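Local coordinates for 3-oxoacyl-(acyl-carrier protein) synthase II (Thermus thermophilus, PDB 1J3N), which probably catalyses the condensation of acyl groups with malonyl-acyl-carrier protein in fatty acid elongation, working as a homodimeric beta-ketoacyl-ACP synthase, at residues A[10-14]-A[15-19]; A[75-78]-A[79-83]; A[242-246]-A[247-251]. All coordinates share one frame; numbering follows the deposited sequence.

Contact 1: residues A[10-14]-A[15-19]; sequences GALTP and IGVGQ
T13 and G16 close a tight beta hairpin, with a type I turn running from T13 to G16. The T13 hydroxyl bonds two backbone groups of that turn. With T13 OG1 set between the backbone N and the carbonyl carbon (chi1 83°), it gives a hydrogen bond to G16 O at 3.1 Å, in the carbonyl plane and on a lone pair, and takes one from I15 N at 3.2 Å. G16 O is also gripped by T13 N, a donor tilted from the carbonyl plane, while G16 N answers to T13 O from above that carbonyl. I15 folds its CG1 back to 3.6 Å from T13 OG1. On the other face of the hairpin L12 and V17 lie side by side, pointing the same way; L12 CG is anti to its N (chi1 -173°), and CD1 meets V17 CG1 at 3.9 Å. Beyond them G18 N bonds A11 O at 2.7 Å, and the CB of A11 rests on Q19 CA. G18 occupies the N-cap position of helix 19-28, whose F22 touches A11, T13 and I15; L12 reaches Y74 and I77 of helix 70-86, and P14 and I15 touch I336 of helix 333-336.

Contact 2: residues A[75-78]-A[79-83]; sequences ALIA and AQLAL
Helix 70-86 runs through this contact as two consecutive turns, in which I77 and L81, four residues apart, set their side chains side by side and pointing the same way. I77 CG2 meets L81 CD1 at 4.1 Å. L81 has its CG anti to the carbonyl carbon, beside its backbone N (chi1 -64°), which brings CG over the preceding turn, 3.1 Å from I77 O. That same oxygen accepts the L81 N-H at 3.0 Å in a nearly straight bond, 170° at the hydrogen. This is the regular i to i+4 ladder of an alpha-helix: A79 N, Q80 N and A82 N bond A75 O, L76 O and A78 O by the same pattern, less straight, each donor somewhat tilted from its carbonyl plane. Cut back to an alanine here, the L81 side chain would lose CG and CD1, which would probably leave I77 CG2 without its apolar neighbour and open a gap beside the I77 carbonyl. The face that meets the sheet is made of alanines: A78 and A82 lie on strand 232-240, A75 and A79 on strand 182-189. Q80, its CG anti to the backbone N and its chain extended beyond, carries its amide toward helix 139-148, OE1 accepting from R147 NH1 and NE2 bonding E84 OE2 one turn on.

Contact 3: residues A[242-246]-A[247-251]; sequences EHAKK and RGARI
A244 is where the tight part of this contact gathers. Its carbonyl oxygen accepts R247 N at 3.2 Å and A249 N at 3.0 Å, the two donors coming from opposite faces of the carbonyl plane, and its CB lies 4.1 Å from A249 CB and 4.2 Å from I251 CD1. A249 CB also sits centrally over one face of the R247 guanidinium, 3.5 Å above its plane. R247 CG takes the position between the backbone N and the carbonyl carbon (chi1 75°), which lays it against A244 O before the chain extends to NE. H243 and R247 meet at an oblique crossing, CE1 to CD 4.1 Å, with their planes 60° apart; both send a nitrogen to E239 OE2, R247 NE in a salt bridge and H243 ND1 in a hydrogen bond, and this shared carboxylate probably holds the two groups in place. The solvent side is looser: K245 and K246 are exposed, and K245 reaches I251 CD1 with CD alone, at 4.2 Å. Exposed G248 bonds back to K245 O through its N. With its positive phi and the bonds returning into the last turn, it makes the Schellman motif that terminates helix 241-246 and turns the chain toward strand 253-262.

From the N terminus, the chain runs up strand 4-13 and turns back on itself at once in contact 1, a hairpin that leads into helix 19-28. Contact 2 follows as successive turns of helix 70-86, and contact 3 comes much later, reversing the chain between helix 241-246 and strand 253-262. The three are in series, and none nests in or crosses another. Contacts 1 and 2 meet directly: L81 CD1 lies 3.6 Å from A11 O, and A78 CB 3.7 Å from G10 O, packing the helix on the strand. Contact 3 stands apart, its centre about 24 Å from that of contact 1, yet A244 and I251 reach V5 of the same strand 4-13.

Contact 1: residues A[10-14]-A[15-19]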
loop_
_atom_site.group_PDB
_atom_site.type_symbol
_atom_site.label_atom_id
_atom_site.label_comp_id
_atom_site.label_asym_id
_atom_site.label_seq_id
_atom_site.Cartn_x
_atom_site.Cartn_y
_atom_site.Cartn_z
ATOM N N GLY A 10 -12.619 -16.528 -0.236
ATOM C CA GLY A 10 -12.198 -16.804 -1.597
ATOM C C GLY A 10 -10.741 -17.204 -1.520
ATOM O O GLY A 10 -9.870 -16.359 -1.336
ATOM N N ALA A 11 -10.479 -18.498 -1.645
ATOM C CA ALA A 11 -9.121 -19.010 -1.555
ATOM C C ALA A 11 -8.600 -19.614 -2.854
ATOM O O ALA A 11 -9.237 -20.486 -3.442
ATOM C CB ALA A 11 -9.046 -20.055 -0.442
ATOM N N LEU A 12 -7.441 -19.132 -3.298
ATOM C CA LEU A 12 -6.799 -19.653 -4.502
ATOM C C LEU A 12 -5.415 -20.066 -4.010
ATOM O O LEU A 12 -4.518 -19.233 -3.900
ATOM C CB LEU A 12 -6.690 -18.566 -5.576
ATOM C CG LEU A 12 -6.186 -19.022 -6.947
ATOM C CD1 LEU A 12 -7.088 -20.124 -7.496
ATOM C CD2 LEU A 12 -6.154 -17.841 -7.899
ATOM N N THR A 13 -5.243 -21.352 -3.712
ATOM C CA THR A 13 -3.974 -21.830 -3.166
ATOM C C THR A 13 -3.308 -23.001 -3.867
ATOM O O THR A 13 -3.912 -23.667 -4.709
ATOM C CB THR A 13 -4.146 -22.235 -1.680
ATOM O OG1 THR A 13 -4.659 -23.574 -1.602
ATOM C CG2 THR A 13 -5.119 -21.299 -0.993
ATOM N N PRO A 14 -2.033 -23.263 -3.518
ATOM C CA PRO A 14 -1.219 -24.352 -4.068
ATOM C C PRO A 14 -1.740 -25.757 -3.740
ATOM O O PRO A 14 -1.258 -26.740 -4.296
ATOM C CB PRO A 14 0.156 -24.098 -3.453
ATOM C CG PRO A 14 0.206 -22.617 -3.377
ATOM C CD PRO A 14 -1.174 -22.294 -2.814
ATOM N N ILE A 15 -2.714 -25.857 -2.839
ATOM C CA ILE A 15 -3.263 -27.169 -2.489
ATOM C C ILE A 15 -4.769 -27.226 -2.670
ATOM O O ILE A 15 -5.420 -28.155 -2.200
ATOM C CB ILE A 15 -2.934 -27.567 -1.038
ATOM C CG1 ILE A 15 -3.633 -26.627 -0.054
ATOM C CG2 ILE A 15 -1.431 -27.535 -0.822
ATOM C CD1 ILE A 15 -3.284 -26.929 1.412
ATOM N N GLY A 16 -5.325 -26.227 -3.348
ATOM C CA GLY A 16 -6.754 -26.228 -3.581
ATOM C C GLY A 16 -7.341 -24.930 -4.091
ATOM O O GLY A 16 -7.003 -23.852 -3.600
ATOM N N VAL A 17 -8.213 -25.034 -5.092
ATOM C CA VAL A 17 -8.889 -23.867 -5.648
ATOM C C VAL A 17 -10.247 -23.833 -4.952
ATOM O O VAL A 17 -11.051 -24.763 -5.078
ATOM C CB VAL A 17 -9.112 -23.990 -7.181
ATOM C CG1 VAL A 17 -9.938 -22.810 -7.687
ATOM C CG2 VAL A 17 -7.780 -24.037 -7.908
ATOM N N GLY A 18 -10.494 -22.766 -4.200
ATOM C CA GLY A 18 -11.747 -22.654 -3.490
ATOM C C GLY A 18 -11.528 -22.908 -2.010
ATOM O O GLY A 18 -10.695 -23.730 -1.614
ATOM N N GLN A 19 -12.294 -22.194 -1.198
ATOM C CA GLN A 19 -12.232 -22.281 0.255
ATOM C C GLN A 19 -12.411 -23.707 0.804
ATOM O O GLN A 19 -11.644 -24.151 1.665
ATOM C CB GLN A 19 -13.283 -21.314 0.817
ATOM C CG GLN A 19 -13.592 -21.407 2.288
ATOM C CD GLN A 19 -14.577 -22.503 2.597
ATOM O OE1 GLN A 19 -14.190 -23.582 3.030
ATOM N NE2 GLN A 19 -15.857 -22.239 2.364
HETATM O O HOH W 1 -13.411 -20.007 -1.989
#

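Contact 2: residues A[75-78]-A[79-83]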
loop_
_atom_site.group_PDB
_atom_site.type_symbol
_atom_site.label_atom_id
_atom_site.label_comp_id
_atom_site.label_asym_id
_atom_site.label_seq_id
_atom_site.Cartn_x
_atom_site.Cartn_y
_atom_site.Cartn_z
ATOM N N ALA A 75 -6.252 -12.273 -8.024
ATOM C CA ALA A 75 -7.135 -11.467 -7.174
ATOM C C ALA A 75 -8.591 -11.489 -7.648
ATOM O O ALA A 75 -9.513 -11.578 -6.836
ATOM C CB ALA A 75 -6.639 -10.046 -7.115
ATOM N N LEU A 76 -8.799 -11.391 -8.960
ATOM C CA LEU A 76 -10.152 -11.401 -9.515
ATOM C C LEU A 76 -10.813 -12.757 -9.284
ATOM O O LEU A 76 -12.002 -12.837 -8.968
ATOM C CB LEU A 76 -10.113 -11.060 -11.014
ATOM C CG LEU A 76 -9.797 -9.590 -11.321
ATOM C CD1 LEU A 76 -9.561 -9.374 -12.806
ATOM C CD2 LEU A 76 -10.959 -8.737 -10.843
ATOM N N ILE A 77 -10.032 -13.824 -9.422
ATOM C CA ILE A 77 -10.546 -15.170 -9.215
ATOM C C ILE A 77 -10.927 -15.371 -7.745
ATOM O O ILE A 77 -11.999 -15.902 -7.442
ATOM C CB ILE A 77 -9.502 -16.232 -9.631
ATOM C CG1 ILE A 77 -9.298 -16.187 -11.148
ATOM C CG2 ILE A 77 -9.952 -17.624 -9.173
ATOM C CD1 ILE A 77 -8.135 -17.052 -11.637
ATOM N N ALA A 78 -10.058 -14.937 -6.837
ATOM C CA ALA A 78 -10.334 -15.080 -5.406
ATOM C C ALA A 78 -11.539 -14.242 -4.995
ATOM O O ALA A 78 -12.356 -14.675 -4.187
ATOM C CB ALA A 78 -9.113 -14.682 -4.583
ATOM N N ALA A 79 -11.649 -13.040 -5.552
ATOM C CA ALA A 79 -12.774 -12.168 -5.238
ATOM C C ALA A 79 -14.082 -12.799 -5.705
ATOM O O ALA A 79 -15.087 -12.733 -4.997
ATOM C CB ALA A 79 -12.580 -10.790 -5.893
ATOM N N GLN A 80 -14.081 -13.408 -6.892
ATOM C CA GLN A 80 -15.289 -14.063 -7.401
ATOM C C GLN A 80 -15.657 -15.216 -6.467
ATOM O O GLN A 80 -16.808 -15.351 -6.048
ATOM C CB GLN A 80 -15.073 -14.596 -8.825
ATOM C CG GLN A 80 -16.356 -15.128 -9.477
ATOM C CD GLN A 80 -16.174 -15.519 -10.938
ATOM O OE1 GLN A 80 -15.409 -14.894 -11.673
ATOM N NE2 GLN A 80 -16.896 -16.548 -11.367
ATOM N N LEU A 81 -14.670 -16.046 -6.141
ATOM C CA LEU A 81 -14.889 -17.169 -5.235
ATOM C C LEU A 81 -15.412 -16.656 -3.891
ATOM O O LEU A 81 -16.283 -17.270 -3.272
ATOM C CB LEU A 81 -13.582 -17.943 -5.020
ATOM C CG LEU A 81 -12.931 -18.650 -6.221
ATOM C CD1 LEU A 81 -11.628 -19.298 -5.787
ATOM C CD2 LEU A 81 -13.876 -19.700 -6.782
ATOM N N ALA A 82 -14.883 -15.520 -3.445
ATOM C CA ALA A 82 -15.293 -14.932 -2.170
ATOM C C ALA A 82 -16.766 -14.511 -2.196
ATOM O O ALA A 82 -17.542 -14.851 -1.295
ATOM C CB ALA A 82 -14.415 -13.731 -1.845
ATOM N N LEU A 83 -17.144 -13.768 -3.230
ATOM C CA LEU A 83 -18.518 -13.314 -3.367
ATOM C C LEU A 83 -19.458 -14.503 -3.479
ATOM O O LEU A 83 -20.539 -14.506 -2.887
ATOM C CB LEU A 83 -18.662 -12.430 -4.601
ATOM C CG LEU A 83 -18.065 -11.029 -4.505
ATOM C CD1 LEU A 83 -18.207 -10.342 -5.859
ATOM C CD2 LEU A 83 -18.794 -10.235 -3.418
#

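Contact 3: residues A[242-246]-A[247-251]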
loop_
_atom_site.group_PDB
_atom_site.type_symbol
_atom_site.label_atom_id
_atom_site.label_comp_id
_atom_site.label_asym_id
_atom_site.label_seq_id
_atom_site.Cartn_x
_atom_site.Cartn_y
_atom_site.Cartn_z
ATOM N N GLU A 242 -24.443 -6.040 11.388
ATOM C CA GLU A 242 -25.827 -5.684 11.105
ATOM C C GLU A 242 -26.210 -6.021 9.668
ATOM O O GLU A 242 -27.276 -6.589 9.407
ATOM C CB GLU A 242 -26.036 -4.189 11.355
ATOM C CG GLU A 242 -25.886 -3.774 12.815
ATOM C CD GLU A 242 -26.966 -4.359 13.706
ATOM O OE1 GLU A 242 -28.161 -4.111 13.432
ATOM O OE2 GLU A 242 -26.624 -5.062 14.681
ATOM N N HIS A 243 -25.337 -5.669 8.735
ATOM C CA HIS A 243 -25.600 -5.942 7.331
ATOM C C HIS A 243 -25.665 -7.446 7.080
ATOM O O HIS A 243 -26.453 -7.910 6.261
ATOM C CB HIS A 243 -24.514 -5.299 6.463
ATOM C CG HIS A 243 -24.761 -5.423 4.991
ATOM N ND1 HIS A 243 -24.597 -6.609 4.305
ATOM C CD2 HIS A 243 -25.145 -4.507 4.072
ATOM C CE1 HIS A 243 -24.867 -6.415 3.025
ATOM N NE2 HIS A 243 -25.202 -5.148 2.858
ATOM N N ALA A 244 -24.849 -8.207 7.805
ATOM C CA ALA A 244 -24.817 -9.655 7.652
ATOM C C ALA A 244 -26.089 -10.326 8.173
ATOM O O ALA A 244 -26.700 -11.131 7.468
ATOM C CB ALA A 244 -23.590 -10.232 8.362
ATOM N N LYS A 245 -26.487 -10.004 9.402
ATOM C CA LYS A 245 -27.689 -10.606 9.966
ATOM C C LYS A 245 -28.953 -10.220 9.201
ATOM O O LYS A 245 -29.848 -11.045 9.028
ATOM C CB LYS A 245 -27.855 -10.230 11.444
ATOM C CG LYS A 245 -26.996 -11.051 12.414
ATOM C CD LYS A 245 -27.057 -12.562 12.136
ATOM C CE LYS A 245 -28.467 -13.147 12.258
ATOM N NZ LYS A 245 -28.917 -13.279 13.674
ATOM N N LYS A 246 -29.020 -8.975 8.744
ATOM C CA LYS A 246 -30.180 -8.491 8.005
ATOM C C LYS A 246 -30.428 -9.238 6.697
ATOM O O LYS A 246 -31.544 -9.215 6.171
ATOM C CB LYS A 246 -30.038 -6.993 7.720
ATOM C CG LYS A 246 -31.193 -6.407 6.920
ATOM C CD LYS A 246 -31.238 -4.884 7.005
ATOM C CE LYS A 246 -31.444 -4.414 8.443
ATOM N NZ LYS A 246 -31.537 -2.924 8.546
ATOM N N ARG A 247 -29.396 -9.893 6.168
ATOM C CA ARG A 247 -29.540 -10.647 4.925
ATOM C C ARG A 247 -29.460 -12.149 5.193
ATOM O O ARG A 247 -29.478 -12.954 4.262
ATOM C CB ARG A 247 -28.469 -10.226 3.902
ATOM C CG ARG A 247 -27.050 -10.738 4.150
ATOM C CD ARG A 247 -26.105 -10.292 3.015
ATOM N NE ARG A 247 -24.717 -10.739 3.191
ATOM C CZ ARG A 247 -24.212 -11.871 2.700
ATOM N NH1 ARG A 247 -24.967 -12.699 1.986
ATOM N NH2 ARG A 247 -22.940 -12.180 2.920
ATOM N N GLY A 248 -29.362 -12.510 6.474
ATOM C CA GLY A 248 -29.292 -13.906 6.869
ATOM C C GLY A 248 -28.019 -14.644 6.487
ATOM O O GLY A 248 -28.041 -15.862 6.277
ATOM N N ALA A 249 -26.905 -13.914 6.436
ATOM C CA ALA A 249 -25.610 -14.467 6.053
ATOM C C ALA A 249 -25.007 -15.523 6.973
ATOM O O ALA A 249 -25.224 -15.528 8.181
ATOM C CB ALA A 249 -24.612 -13.336 5.882
ATOM N N ARG A 250 -24.237 -16.425 6.382
ATOM C CA ARG A 250 -23.560 -17.447 7.159
ATOM C C ARG A 250 -22.308 -16.731 7.641
ATOM O O ARG A 250 -21.541 -16.203 6.834
ATOM C CB ARG A 250 -23.185 -18.643 6.278
ATOM C CG ARG A 250 -22.450 -19.756 7.025
ATOM C CD ARG A 250 -20.951 -19.765 6.748
ATOM N NE ARG A 250 -20.663 -20.293 5.417
ATOM C CZ ARG A 250 -20.679 -19.575 4.298
ATOM N NH1 ARG A 250 -20.958 -18.278 4.336
ATOM N NH2 ARG A 250 -20.437 -20.162 3.132
ATOM N N ILE A 251 -22.114 -16.687 8.952
ATOM C CA ILE A 251 -20.954 -16.015 9.521
ATOM C C ILE A 251 -19.915 -17.037 9.974
ATOM O O ILE A 251 -20.207 -17.930 10.771
ATOM C CB ILE A 251 -21.388 -15.119 10.697
ATOM C CG1 ILE A 251 -22.293 -14.006 10.169
ATOM C CG2 ILE A 251 -20.179 -14.554 11.417
ATOM C CD1 ILE A 251 -22.954 -13.189 11.252
#